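Local atomic coordinates of 4-hydroxybutyrate coenzyme A transferase (Shewanella oneidensis, PDB entry 2OAS), a protein that probably transfers coenzyme A between carboxylic acids such as 4-hydroxybutyrate and acetate, and binds coenzyme A. Residues C127-S132 and G161-D166; E199-G204 and S220-H225; L207-G212 and M302-A307; V310-Q315 and A403-A408; L351-A356 and I383-G388. All coordinates share one frame; numbering follows the deposited sequence.

Overall arrangement
Contact 1 stands apart, a two-stranded antiparallel sheet in the N-terminal half, its centre about 27 Å from that of contact 3, the closest of the others. The remaining four lie in or against the mixed sheet that holds strands 206-208 and 301-305. Contact 3 lies deepest, a parallel strand pair bonded by backbone groups and one pair of side-chain amides, and contact 2 packs on it, a more exposed loop corner where a histidine reaches a carbonyl. Contact 5 continues across the same sheet as contact 3, and both touch coenzyme A; here a glutamate does the gripping. Contact 4 is buried, joined across the segments by packing, with polar bonds inside one of them, and its I407 lies against the 383-388 segment of contact 5.

Contact 1 of 5, residues C127-S132 and G161-D166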
# COMPACT_ATOMS: atom_id res chain seq x y z
N CYS A 127 4.83 29.47 -20.29
CA CYS A 127 4.17 29.82 -19.04
C CYS A 127 4.48 28.73 -18.02
O CYS A 127 4.98 27.67 -18.36
CB CYS A 127 2.65 29.91 -19.20
SG CYS A 127 2.08 31.15 -20.38
N SER A 128 4.14 29.00 -16.76
CA SER A 128 4.41 28.05 -15.71
C SER A 128 3.16 27.75 -14.88
O SER A 128 2.35 28.64 -14.61
CB SER A 128 5.52 28.59 -14.81
OG SER A 128 5.78 27.71 -13.73
N LEU A 129 3.01 26.49 -14.50
CA LEU A 129 1.90 26.06 -13.67
C LEU A 129 2.15 26.56 -12.27
O LEU A 129 1.33 26.36 -11.37
CB LEU A 129 1.81 24.55 -13.65
CG LEU A 129 1.45 23.94 -15.00
CD1 LEU A 129 1.30 22.44 -14.87
CD2 LEU A 129 0.16 24.56 -15.50
N GLY A 130 3.30 27.19 -12.07
CA GLY A 130 3.64 27.76 -10.77
C GLY A 130 3.73 26.87 -9.54
O GLY A 130 4.37 25.82 -9.56
N ILE A 131 3.06 27.30 -8.47
CA ILE A 131 3.13 26.57 -7.21
C ILE A 131 2.40 25.23 -7.16
O ILE A 131 2.47 24.52 -6.15
CB ILE A 131 2.64 27.42 -6.03
CG1 ILE A 131 1.18 27.81 -6.23
CG2 ILE A 131 3.52 28.63 -5.90
CD1 ILE A 131 0.60 28.60 -5.07
N SER A 132 1.73 24.87 -8.25
CA SER A 132 1.05 23.58 -8.29
C SER A 132 1.22 22.85 -9.60
O SER A 132 0.60 23.19 -10.60
CB SER A 132 -0.45 23.73 -8.04
OG SER A 132 -0.70 23.94 -6.67
N GLY A 161 6.59 22.30 -14.63
CA GLY A 161 5.42 23.16 -14.76
C GLY A 161 5.33 24.02 -16.00
O GLY A 161 4.39 24.80 -16.13
N PHE A 162 6.28 23.90 -16.92
CA PHE A 162 6.26 24.72 -18.14
C PHE A 162 5.32 24.23 -19.23
O PHE A 162 5.21 23.03 -19.48
CB PHE A 162 7.69 24.85 -18.69
CG PHE A 162 8.56 25.71 -17.84
CD1 PHE A 162 8.36 27.08 -17.80
CD2 PHE A 162 9.53 25.14 -17.03
CE1 PHE A 162 9.10 27.88 -16.94
CE2 PHE A 162 10.28 25.94 -16.16
CZ PHE A 162 10.06 27.31 -16.12
N ILE A 163 4.64 25.17 -19.89
CA ILE A 163 3.68 24.86 -20.95
C ILE A 163 3.59 26.07 -21.90
O ILE A 163 3.66 27.22 -21.47
CB ILE A 163 2.28 24.51 -20.34
CG1 ILE A 163 1.20 24.39 -21.43
CG2 ILE A 163 1.86 25.59 -19.36
CD1 ILE A 163 1.44 23.31 -22.45
N HIS A 164 3.45 25.79 -23.19
CA HIS A 164 3.39 26.86 -24.17
C HIS A 164 2.00 27.45 -24.32
O HIS A 164 1.02 26.72 -24.32
CB HIS A 164 3.91 26.36 -25.52
CG HIS A 164 4.34 27.45 -26.44
ND1 HIS A 164 3.46 28.11 -27.28
CD2 HIS A 164 5.53 28.05 -26.62
CE1 HIS A 164 4.10 29.06 -27.93
NE2 HIS A 164 5.36 29.05 -27.55
N ILE A 165 1.92 28.77 -24.46
CA ILE A 165 0.64 29.45 -24.56
C ILE A 165 -0.20 29.07 -25.78
O ILE A 165 -1.39 29.34 -25.80
CB ILE A 165 0.83 30.98 -24.52
CG1 ILE A 165 -0.51 31.66 -24.26
CG2 ILE A 165 1.42 31.47 -25.84
CD1 ILE A 165 -0.43 33.15 -24.22
N ASP A 166 0.40 28.46 -26.80
CA ASP A 166 -0.41 28.07 -27.96
C ASP A 166 -1.21 26.82 -27.66
O ASP A 166 -1.99 26.38 -28.49
CB ASP A 166 0.44 27.84 -29.20
CG ASP A 166 0.90 29.13 -29.83
OD1 ASP A 166 0.25 30.18 -29.58
OD2 ASP A 166 1.90 29.10 -30.58
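C127 and S128 pair with I163 and F162 as a short antiparallel ladder, and the tight part is its backbone. C127 and I163 form the hydrogen-bonded pair: C127 N gives a nearly straight bond to I163 O (2.8 Å, 168°), and a less certain one returns from I163 N to C127 O. One step on, L129 N meets G161 O at 2.7 Å. That carbonyl oxygen is wrapped further by the leucine, whose CG sits 3.3 Å from G161 O. S128 and F162 are the non-hydrogen-bonded pair, where the CA of F162 comes to 3.2 Å from C127 O in a CA-H...O contact. The side chains meet more loosely. On the face of C127 and I163, L129 CD2 rests 4.3 Å from I163 CG2, and C127 SG reaches the CB of I165 at a like distance. On the other face, partly exposed F162 lays CE1 of its ring 4.2 Å from S128 CB. S128 OG, anti to the backbone N (chi1 177°), appears to accept from G130 N, as in an ST turn, though that nitrogen is less surely placed; it also bonds T157. The ribbon rests on strand 113-118 through C127 and L129, with helix 136-142 also packed against L129.

Contact 2 of 5, residues E199-G204 and S220-H225; sequences ELVRDG and SCLTGH
H225 reaches from the loop after helix 213-220 to the backbone of V201, just beyond helix 188-200, and that bond is the one hydrogen bond between the two segments. NE2 of H225 lies 2.7 Å from V201 O. The oxygen sits close to the imidazole plane, but the N-H bends to 136° at the hydrogen, and the donor stands 46° above the carbonyl plane. With CG anti to its carbonyl carbon (chi1 -66°), the ring is carried across to V201. A proton on NE2 is what this bond needs.

The apolar contacts gather about the same ring. V201 CG1 touches it at CD2, 3.9 Å away, and lies 4.3 Å from L222 CG. L222 CG also covers one face of the imidazole, offset toward the rim. The type I turn from L222 to H225, closed by H225 N to L222 O, brings these two side chains together.

Polar and charged groups lie at the outer side. D203 OD1 comes to 3.1 Å from H225 CA, its carboxylate plane steeply inclined to the ring, while its hydrogen bond goes to the backbone N of K226. The neighbouring strands are 206-208 and 301-305: L222 packs on L207, and V201 on M302, so this corner packs on the face of the sheet that carries L207 and M302.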
# COMPACT_ATOMS: atom_id res chain seq x y z
N GLU A 199 13.53 13.93 17.71
CA GLU A 199 14.53 12.98 18.19
C GLU A 199 14.74 11.80 17.25
O GLU A 199 15.77 11.13 17.33
CB GLU A 199 14.17 12.48 19.59
CG GLU A 199 14.60 13.43 20.70
CD GLU A 199 14.26 12.91 22.09
OE1 GLU A 199 13.05 12.74 22.40
OE2 GLU A 199 15.20 12.66 22.89
N LEU A 200 13.78 11.55 16.36
CA LEU A 200 13.91 10.45 15.41
C LEU A 200 14.68 10.90 14.17
O LEU A 200 15.20 10.07 13.43
CB LEU A 200 12.54 9.91 14.99
CG LEU A 200 11.76 9.00 15.95
CD1 LEU A 200 12.61 7.82 16.38
CD2 LEU A 200 11.32 9.78 17.15
N VAL A 201 14.76 12.21 13.95
CA VAL A 201 15.45 12.75 12.79
C VAL A 201 16.97 12.80 12.93
O VAL A 201 17.49 13.45 13.83
CB VAL A 201 14.95 14.18 12.46
CG1 VAL A 201 15.66 14.72 11.22
CG2 VAL A 201 13.46 14.16 12.25
N ARG A 202 17.66 12.11 12.03
CA ARG A 202 19.12 12.08 12.03
C ARG A 202 19.66 13.04 10.99
O ARG A 202 18.95 13.41 10.05
CB ARG A 202 19.63 10.67 11.72
CG ARG A 202 19.25 9.61 12.73
CD ARG A 202 20.10 8.37 12.53
NE ARG A 202 19.80 7.67 11.28
CZ ARG A 202 18.79 6.82 11.13
NH1 ARG A 202 17.97 6.57 12.14
NH2 ARG A 202 18.61 6.19 9.97
N ASP A 203 20.91 13.45 11.16
CA ASP A 203 21.52 14.35 10.19
C ASP A 203 21.55 13.68 8.83
O ASP A 203 21.60 12.45 8.74
CB ASP A 203 22.94 14.73 10.62
CG ASP A 203 22.96 15.75 11.75
OD1 ASP A 203 22.14 16.68 11.73
OD2 ASP A 203 23.81 15.62 12.66
N GLY A 204 21.50 14.49 7.78
CA GLY A 204 21.53 13.97 6.43
C GLY A 204 20.25 13.30 5.97
O GLY A 204 20.21 12.72 4.88
N SER A 220 10.98 23.50 13.71
CA SER A 220 11.62 24.40 14.65
C SER A 220 12.61 23.66 15.55
O SER A 220 13.50 24.28 16.13
CB SER A 220 10.56 25.10 15.51
OG SER A 220 9.67 24.17 16.10
N CYS A 221 12.49 22.34 15.64
CA CYS A 221 13.40 21.55 16.46
C CYS A 221 14.53 20.94 15.65
O CYS A 221 15.32 20.16 16.17
CB CYS A 221 12.66 20.45 17.20
SG CYS A 221 11.23 21.02 18.21
N LEU A 222 14.61 21.29 14.37
CA LEU A 222 15.65 20.75 13.50
C LEU A 222 16.72 21.77 13.19
O LEU A 222 17.65 21.50 12.42
CB LEU A 222 15.04 20.27 12.18
CG LEU A 222 14.67 18.80 12.00
CD1 LEU A 222 13.83 18.33 13.17
CD2 LEU A 222 13.90 18.61 10.70
N THR A 223 16.61 22.95 13.80
CA THR A 223 17.57 24.03 13.58
C THR A 223 18.98 23.65 14.03
O THR A 223 19.92 24.44 13.89
CB THR A 223 17.15 25.33 14.31
OG1 THR A 223 17.11 25.12 15.72
CG2 THR A 223 15.77 25.78 13.83
N GLY A 224 19.11 22.45 14.58
CA GLY A 224 20.40 21.98 15.04
C GLY A 224 21.00 20.91 14.14
O GLY A 224 22.19 20.60 14.24
N HIS A 225 20.18 20.34 13.26
CA HIS A 225 20.67 19.31 12.35
C HIS A 225 21.44 19.92 11.19
O HIS A 225 21.63 21.13 11.14
CB HIS A 225 19.50 18.48 11.82
CG HIS A 225 18.80 17.67 12.87
ND1 HIS A 225 18.12 18.25 13.92
CD2 HIS A 225 18.66 16.33 13.02
CE1 HIS A 225 17.61 17.30 14.68
NE2 HIS A 225 17.92 16.13 14.15

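Contact 3 of 5, residues L207-G212 and M302-A307. With COA (coenzyme A), chain C.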
# COMPACT_ATOMS: atom_id res chain seq x y z
N LEU A 207 13.95 14.72 4.25
CA LEU A 207 12.61 15.03 4.72
C LEU A 207 11.44 15.04 3.76
O LEU A 207 11.56 15.34 2.56
CB LEU A 207 12.61 16.38 5.44
CG LEU A 207 13.61 16.65 6.57
CD1 LEU A 207 13.49 18.11 7.00
CD2 LEU A 207 13.36 15.70 7.71
N GLN A 208 10.28 14.73 4.34
CA GLN A 208 9.01 14.74 3.65
C GLN A 208 7.95 15.03 4.71
O GLN A 208 7.80 14.26 5.67
CB GLN A 208 8.75 13.40 2.97
CG GLN A 208 7.43 13.35 2.20
CD GLN A 208 6.21 13.17 3.11
OE1 GLN A 208 6.07 12.14 3.78
NE2 GLN A 208 5.34 14.18 3.15
N MSE A 209 7.24 16.14 4.52
CA MSE A 209 6.21 16.58 5.46
C MSE A 209 5.05 17.33 4.86
O MSE A 209 5.06 17.68 3.68
CB MSE A 209 6.80 17.50 6.50
CG MSE A 209 7.69 16.86 7.50
SE MSE A 209 8.32 18.26 8.62
CE MSE A 209 10.18 18.23 8.02
N GLY A 210 4.06 17.62 5.71
CA GLY A 210 2.89 18.36 5.31
C GLY A 210 2.85 19.73 6.00
O GLY A 210 3.83 20.14 6.61
N ILE A 211 1.71 20.42 5.89
CA ILE A 211 1.51 21.73 6.50
C ILE A 211 0.73 21.63 7.80
O ILE A 211 -0.10 20.74 7.98
CB ILE A 211 0.74 22.69 5.56
CG1 ILE A 211 -0.36 21.92 4.82
CG2 ILE A 211 1.69 23.36 4.59
CD1 ILE A 211 -1.28 22.79 3.97
N GLY A 212 0.98 22.57 8.70
CA GLY A 212 0.29 22.57 9.97
C GLY A 212 1.20 22.89 11.14
O GLY A 212 2.40 23.10 10.98
N MSE A 302 12.94 10.43 5.63
CA MSE A 302 12.21 10.68 6.87
C MSE A 302 10.83 11.17 6.47
O MSE A 302 10.64 12.33 6.11
CB MSE A 302 12.93 11.75 7.70
CG MSE A 302 12.25 12.14 9.01
SE MSE A 302 12.32 10.78 10.40
CE MSE A 302 10.49 10.18 10.30
N ALA A 303 9.86 10.27 6.52
CA ALA A 303 8.51 10.61 6.13
C ALA A 303 7.64 10.88 7.35
O ALA A 303 7.38 10.00 8.16
CB ALA A 303 7.93 9.50 5.30
N ILE A 304 7.17 12.11 7.46
CA ILE A 304 6.34 12.51 8.58
C ILE A 304 4.96 12.97 8.12
O ILE A 304 4.82 13.99 7.47
CB ILE A 304 7.01 13.66 9.35
CG1 ILE A 304 8.39 13.20 9.83
CG2 ILE A 304 6.15 14.10 10.49
CD1 ILE A 304 9.25 14.32 10.35
N ASN A 305 3.95 12.19 8.47
CA ASN A 305 2.59 12.52 8.08
C ASN A 305 1.66 12.50 9.28
O ASN A 305 2.08 12.20 10.39
CB ASN A 305 2.11 11.52 7.02
CG ASN A 305 2.89 11.62 5.73
OD1 ASN A 305 2.53 12.40 4.84
ND2 ASN A 305 3.98 10.87 5.63
N SER A 306 0.39 12.80 9.05
CA SER A 306 -0.58 12.81 10.14
C SER A 306 -1.74 11.87 9.88
O SER A 306 -1.82 11.23 8.83
CB SER A 306 -1.10 14.23 10.36
OG SER A 306 -1.90 14.28 11.53
N ALA A 307 -2.64 11.79 10.85
CA ALA A 307 -3.80 10.91 10.73
C ALA A 307 -4.98 11.39 11.58
O ALA A 307 -4.83 12.20 12.48
CB ALA A 307 -3.42 9.50 11.13
N1A COA C . -12.70 11.57 15.56
C2A COA C . -13.67 12.66 15.58
N3A COA C . -13.13 13.95 15.12
C4A COA C . -11.73 14.12 14.70
C5A COA C . -10.78 13.03 14.67
C6A COA C . -11.30 11.73 15.14
N6A COA C . -10.45 10.59 15.16
N7A COA C . -9.54 13.48 14.23
C8A COA C . -9.74 14.85 13.97
N9A COA C . -11.06 15.26 14.24
C1B COA C . -11.64 16.59 14.10
C2B COA C . -10.98 17.79 14.83
O2B COA C . -11.73 18.27 15.89
C3B COA C . -10.71 18.86 13.77
O3B COA C . -11.33 20.13 14.13
P3B COA C . -11.25 21.44 13.25
O7A COA C . -9.88 21.88 12.94
O8A COA C . -11.96 21.20 11.96
O9A COA C . -11.96 22.50 13.94
C4B COA C . -11.18 18.31 12.47
O4B COA C . -11.72 16.99 12.69
C5B COA C . -9.86 18.47 11.60
O5B COA C . -8.79 17.66 12.11
P1A COA C . -7.17 18.00 12.05
O1A COA C . -6.80 19.25 12.65
O2A COA C . -6.34 16.92 12.72
O3A COA C . -6.90 18.00 10.50
P2A COA C . -5.51 18.24 9.85
O4A COA C . -5.57 19.41 8.98
O5A COA C . -4.49 18.47 10.86
O6A COA C . -4.96 17.07 9.15
CBP COA C . -5.07 14.82 8.01
CCP COA C . -4.83 15.67 9.39
CDP COA C . -6.60 15.18 7.95
CEP COA C . -4.91 13.25 8.27
CAP COA C . -4.25 15.42 6.68
OAP COA C . -2.87 15.18 7.10
C9P COA C . -4.49 14.65 5.38
O9P COA C . -5.21 15.16 4.53
N8P COA C . -3.85 13.39 5.23
C7P COA C . -3.83 12.42 4.15
C6P COA C . -2.43 12.03 3.54
C5P COA C . -1.93 12.92 2.48
O5P COA C . -1.38 12.46 1.48
N4P COA C . -2.13 14.33 2.73
C3P COA C . -1.80 15.51 1.94
C2P COA C . -0.33 15.61 1.40
S1P COA C . -0.24 15.88 -0.39
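Parallel strand pairing joins L207 and Q208 to M302 and A303, in the middle of the mixed sheet that strands 206-208 and 301-305 share, where residues 207-210 and 302-305 run 9° apart. I304 N points straight at Q208 O (2.9 Å), while Q208 N to M302 O is weak. On one face L207 CD2 meets the CG of selenomethionine M302 at 3.9 Å. Beside it, M209 CG, again of a selenomethionine, lies alongside I304 CB at 3.8 Å. Q208, its chain bent at chi2 (-78°), swings its amide over the CB of A303 to N305, whose ND2 gives a 3.1 Å bond to OE1 of Q208 on a lone pair; the two amides lie 28° apart. N305 packs on Q332 and the Q208 side chain is about 5 Å from E233, both residues of the coenzyme A site. Past the strand end, A307 CA comes 3.6 Å from the CEP methyl of coenzyme A, an arrangement typical of ligand sites at the carboxyl ends of parallel strands.

Contact 4 of 5, residues V310-Q315 and A403-A408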
# COMPACT_ATOMS: atom_id res chain seq x y z
N VAL A 310 -6.44 6.09 14.69
CA VAL A 310 -5.59 4.91 14.66
C VAL A 310 -6.09 3.86 15.65
O VAL A 310 -6.39 4.19 16.80
CB VAL A 310 -4.15 5.26 15.05
CG1 VAL A 310 -3.26 4.07 14.84
CG2 VAL A 310 -3.67 6.47 14.25
N ASP A 311 -6.17 2.59 15.23
CA ASP A 311 -6.64 1.54 16.12
C ASP A 311 -5.49 0.91 16.90
O ASP A 311 -4.32 1.09 16.56
CB ASP A 311 -7.44 0.47 15.36
CG ASP A 311 -6.56 -0.40 14.46
OD1 ASP A 311 -5.33 -0.19 14.44
OD2 ASP A 311 -7.11 -1.29 13.78
N LEU A 312 -5.81 0.16 17.95
CA LEU A 312 -4.78 -0.45 18.78
C LEU A 312 -3.90 -1.40 18.01
O LEU A 312 -2.95 -1.95 18.55
CB LEU A 312 -5.41 -1.22 19.95
CG LEU A 312 -6.11 -0.34 20.98
CD1 LEU A 312 -6.76 -1.18 22.06
CD2 LEU A 312 -5.08 0.61 21.57
N THR A 313 -4.18 -1.59 16.73
CA THR A 313 -3.39 -2.54 15.98
C THR A 313 -2.42 -1.84 15.03
O THR A 313 -1.45 -2.44 14.56
CB THR A 313 -4.35 -3.52 15.24
OG1 THR A 313 -3.70 -4.78 15.12
CG2 THR A 313 -4.74 -3.02 13.87
N GLY A 314 -2.68 -0.57 14.77
CA GLY A 314 -1.83 0.17 13.88
C GLY A 314 -2.51 0.53 12.57
O GLY A 314 -1.86 1.09 11.69
N GLN A 315 -3.80 0.21 12.40
CA GLN A 315 -4.47 0.59 11.14
C GLN A 315 -4.71 2.09 11.19
O GLN A 315 -5.31 2.61 12.12
CB GLN A 315 -5.79 -0.15 10.94
CG GLN A 315 -5.67 -1.67 10.83
CD GLN A 315 -6.92 -2.31 10.25
OE1 GLN A 315 -7.14 -2.30 9.04
NE2 GLN A 315 -7.77 -2.87 11.13
N ALA A 403 2.13 -0.59 23.14
CA ALA A 403 2.85 0.65 22.83
C ALA A 403 1.92 1.81 22.50
O ALA A 403 2.17 2.96 22.89
CB ALA A 403 3.82 0.44 21.67
N LEU A 404 0.84 1.52 21.78
CA LEU A 404 -0.10 2.55 21.42
C LEU A 404 -0.82 3.14 22.63
O LEU A 404 -0.93 4.36 22.75
CB LEU A 404 -1.12 2.02 20.42
CG LEU A 404 -0.61 1.92 18.99
CD1 LEU A 404 -1.70 1.40 18.08
CD2 LEU A 404 -0.15 3.29 18.53
N ILE A 405 -1.30 2.29 23.53
CA ILE A 405 -1.99 2.82 24.70
C ILE A 405 -1.04 3.63 25.58
O ILE A 405 -1.49 4.42 26.41
CB ILE A 405 -2.64 1.71 25.55
CG1 ILE A 405 -1.57 0.86 26.19
CG2 ILE A 405 -3.49 0.81 24.68
CD1 ILE A 405 -2.15 -0.21 27.06
N ASN A 406 0.27 3.47 25.40
CA ASN A 406 1.22 4.23 26.20
C ASN A 406 1.40 5.66 25.71
O ASN A 406 1.93 6.49 26.45
CB ASN A 406 2.59 3.55 26.24
CG ASN A 406 2.60 2.31 27.11
OD1 ASN A 406 1.99 2.29 28.19
ND2 ASN A 406 3.31 1.27 26.67
N ILE A 407 0.96 5.96 24.49
CA ILE A 407 1.07 7.32 23.98
C ILE A 407 -0.33 7.92 23.82
O ILE A 407 -0.50 9.05 23.36
CB ILE A 407 1.83 7.39 22.61
CG1 ILE A 407 1.05 6.64 21.53
CG2 ILE A 407 3.25 6.85 22.77
CD1 ILE A 407 1.71 6.67 20.17
N ALA A 408 -1.34 7.15 24.19
CA ALA A 408 -2.71 7.63 24.12
C ALA A 408 -2.96 8.51 25.34
O ALA A 408 -2.31 8.36 26.36
CB ALA A 408 -3.68 6.45 24.12
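L404, on helix 397-405, pushes its CD1 into the Asx-type turn that follows strand 309-311, and the contact is packing between this turn and the end of the helix.

Apolar contacts join the segments. L404 CD1 sits over the backbone of the turn, 3.6 Å from L312 C, and farther along touches V310 CG1. L312, with CG anti to its carbonyl carbon (chi1 -67°), sends CD2 across to I405 CG2 at 3.5 Å; both side chains also lean on L416 of helix 410-422, while V310 and L404 share I383 of strand 382-385.

Hydrogen bonds hold the turn itself, a type I turn from D311 to G314. The carboxylate of D311 collects backbone N-H groups on OD1: Q315 N at 2.6 Å, from above the carboxylate plane, G314 N more weakly and, less surely placed, T313 N, as in an Asx turn. Its OD2 takes Q315 NE2 at 3.2 Å, nearly along the C-O axis.

Links beyond the turn are also polar. T313 O accepts from R400 NE of the helix, and Q315 bonds A371 and V373 of the second subunit, which places Q315 at the subunit interface. The closest approach between the segments is apolar to polar: L404 CD1 stands 3.0 Å from D311 O.

Contact 5 of 5, residues L351-A356 and I383-G388. With COA (coenzyme A), chain C.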
# COMPACT_ATOMS: atom_id res chain seq x y z
N LEU A 351 0.12 12.65 15.36
CA LEU A 351 -1.22 13.20 15.57
C LEU A 351 -1.49 13.44 17.04
O LEU A 351 -0.87 12.83 17.91
CB LEU A 351 -2.27 12.25 15.00
CG LEU A 351 -2.56 10.95 15.75
CD1 LEU A 351 -3.62 10.20 14.97
CD2 LEU A 351 -1.31 10.10 15.89
N PRO A 352 -2.41 14.37 17.35
CA PRO A 352 -2.75 14.66 18.75
C PRO A 352 -3.40 13.43 19.39
O PRO A 352 -4.17 12.75 18.73
CB PRO A 352 -3.73 15.82 18.62
CG PRO A 352 -3.29 16.51 17.37
CD PRO A 352 -3.02 15.35 16.44
N SER A 353 -3.12 13.15 20.65
CA SER A 353 -3.74 11.98 21.27
C SER A 353 -5.27 12.09 21.26
O SER A 353 -5.96 11.08 21.26
CB SER A 353 -3.25 11.78 22.72
OG SER A 353 -3.70 12.81 23.59
N THR A 354 -5.81 13.31 21.26
CA THR A 354 -7.26 13.47 21.26
C THR A 354 -7.78 14.42 20.19
O THR A 354 -7.03 14.93 19.36
CB THR A 354 -7.78 13.98 22.62
OG1 THR A 354 -7.35 15.34 22.82
CG2 THR A 354 -7.28 13.10 23.75
N ALA A 355 -9.08 14.66 20.23
CA ALA A 355 -9.71 15.57 19.29
C ALA A 355 -11.05 16.03 19.85
O ALA A 355 -11.45 15.65 20.95
CB ALA A 355 -9.91 14.87 17.96
N ALA A 356 -11.74 16.86 19.09
CA ALA A 356 -13.04 17.35 19.51
C ALA A 356 -12.98 17.99 20.89
O ALA A 356 -13.93 17.90 21.66
CB ALA A 356 -14.03 16.20 19.52
N ILE A 383 4.60 5.93 15.33
CA ILE A 383 3.38 6.68 15.59
C ILE A 383 3.73 7.53 16.80
O ILE A 383 4.13 6.99 17.83
CB ILE A 383 2.20 5.75 15.90
CG1 ILE A 383 1.73 5.11 14.60
CG2 ILE A 383 1.07 6.53 16.55
CD1 ILE A 383 0.55 4.22 14.76
N VAL A 384 3.62 8.84 16.68
CA VAL A 384 3.96 9.75 17.78
C VAL A 384 2.78 10.60 18.22
O VAL A 384 1.93 11.00 17.42
CB VAL A 384 5.10 10.71 17.42
CG1 VAL A 384 6.34 9.95 17.04
CG2 VAL A 384 4.66 11.59 16.28
N THR A 385 2.78 10.92 19.50
CA THR A 385 1.75 11.72 20.11
C THR A 385 2.46 12.61 21.12
O THR A 385 3.66 12.45 21.37
CB THR A 385 0.74 10.80 20.83
OG1 THR A 385 -0.13 10.20 19.86
CG2 THR A 385 -0.08 11.56 21.83
N GLU A 386 1.72 13.55 21.71
CA GLU A 386 2.30 14.44 22.70
C GLU A 386 2.83 13.63 23.89
O GLU A 386 3.55 14.16 24.74
CB GLU A 386 1.26 15.46 23.17
CG GLU A 386 0.08 14.87 23.96
CD GLU A 386 -1.22 14.82 23.16
OE1 GLU A 386 -1.23 14.22 22.06
OE2 GLU A 386 -2.25 15.37 23.64
N TYR A 387 2.50 12.35 23.94
CA TYR A 387 2.94 11.50 25.05
C TYR A 387 4.06 10.53 24.70
O TYR A 387 4.39 9.65 25.49
CB TYR A 387 1.74 10.74 25.63
CG TYR A 387 0.67 11.64 26.22
CD1 TYR A 387 0.89 12.33 27.41
CD2 TYR A 387 -0.53 11.87 25.55
CE1 TYR A 387 -0.04 13.21 27.92
CE2 TYR A 387 -1.48 12.76 26.05
CZ TYR A 387 -1.23 13.43 27.24
OH TYR A 387 -2.13 14.35 27.73
N GLY A 388 4.66 10.68 23.52
CA GLY A 388 5.74 9.79 23.14
C GLY A 388 5.58 9.12 21.79
O GLY A 388 4.68 9.44 21.01
N1A COA C . -12.70 11.57 15.56
C2A COA C . -13.67 12.66 15.58
N3A COA C . -13.13 13.95 15.12
C4A COA C . -11.73 14.12 14.70
C5A COA C . -10.78 13.03 14.67
C6A COA C . -11.30 11.73 15.14
N6A COA C . -10.45 10.59 15.16
N7A COA C . -9.54 13.48 14.23
C8A COA C . -9.74 14.85 13.97
N9A COA C . -11.06 15.26 14.24
C1B COA C . -11.64 16.59 14.10
C2B COA C . -10.98 17.79 14.83
O2B COA C . -11.73 18.27 15.89
C3B COA C . -10.71 18.86 13.77
O3B COA C . -11.33 20.13 14.13
P3B COA C . -11.25 21.44 13.25
O7A COA C . -9.88 21.88 12.94
O8A COA C . -11.96 21.20 11.96
O9A COA C . -11.96 22.50 13.94
C4B COA C . -11.18 18.31 12.47
O4B COA C . -11.72 16.99 12.69
C5B COA C . -9.86 18.47 11.60
O5B COA C . -8.79 17.66 12.11
P1A COA C . -7.17 18.00 12.05
O1A COA C . -6.80 19.25 12.65
O2A COA C . -6.34 16.92 12.72
O3A COA C . -6.90 18.00 10.50
P2A COA C . -5.51 18.24 9.85
O4A COA C . -5.57 19.41 8.98
O5A COA C . -4.49 18.47 10.86
O6A COA C . -4.96 17.07 9.15
CBP COA C . -5.07 14.82 8.01
CCP COA C . -4.83 15.67 9.39
CDP COA C . -6.60 15.18 7.95
CEP COA C . -4.91 13.25 8.27
CAP COA C . -4.25 15.42 6.68
OAP COA C . -2.87 15.18 7.10
C9P COA C . -4.49 14.65 5.38
O9P COA C . -5.21 15.16 4.53
N8P COA C . -3.85 13.39 5.23
C7P COA C . -3.83 12.42 4.15
C6P COA C . -2.43 12.03 3.54
C5P COA C . -1.93 12.92 2.48
O5P COA C . -1.38 12.46 1.48
N4P COA C . -2.13 14.33 2.73
C3P COA C . -1.80 15.51 1.94
C2P COA C . -0.33 15.61 1.40
S1P COA C . -0.24 15.88 -0.39
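L351 begins where strand 346-350 ends, and its bond to V384 carries the parallel pairing with strand 382-385 of the mixed sheet one residue further: L351 N points along the carbonyl of V384 (3.2 Å, 167°). Its side chain puts CD2 4.3 Å from I383 CG2. P352 points away from the 383-388 segment, its side chain close to that of R362, which binds coenzyme A. S353 then packs CB against T385 CG2 (3.3 Å), and E386 grips it twice. The firmer grip is on the backbone: S353 N meets E386 OE1 at 2.6 Å on its syn side, 16° from the carboxylate plane. E386, its CG between backbone N and carbonyl carbon (chi1 67°), also brings OE2 to S353 OG in a weak 2.9 Å bond. The ring of Y387 offers its edge to the same serine, and stacks edge-to-face with H409. Beyond T354, A355 CB lies 3.8 Å from C4A of the adenine of coenzyme A, and A356 N makes a weak 3.5 Å bond to O2B of the cofactor's ribose.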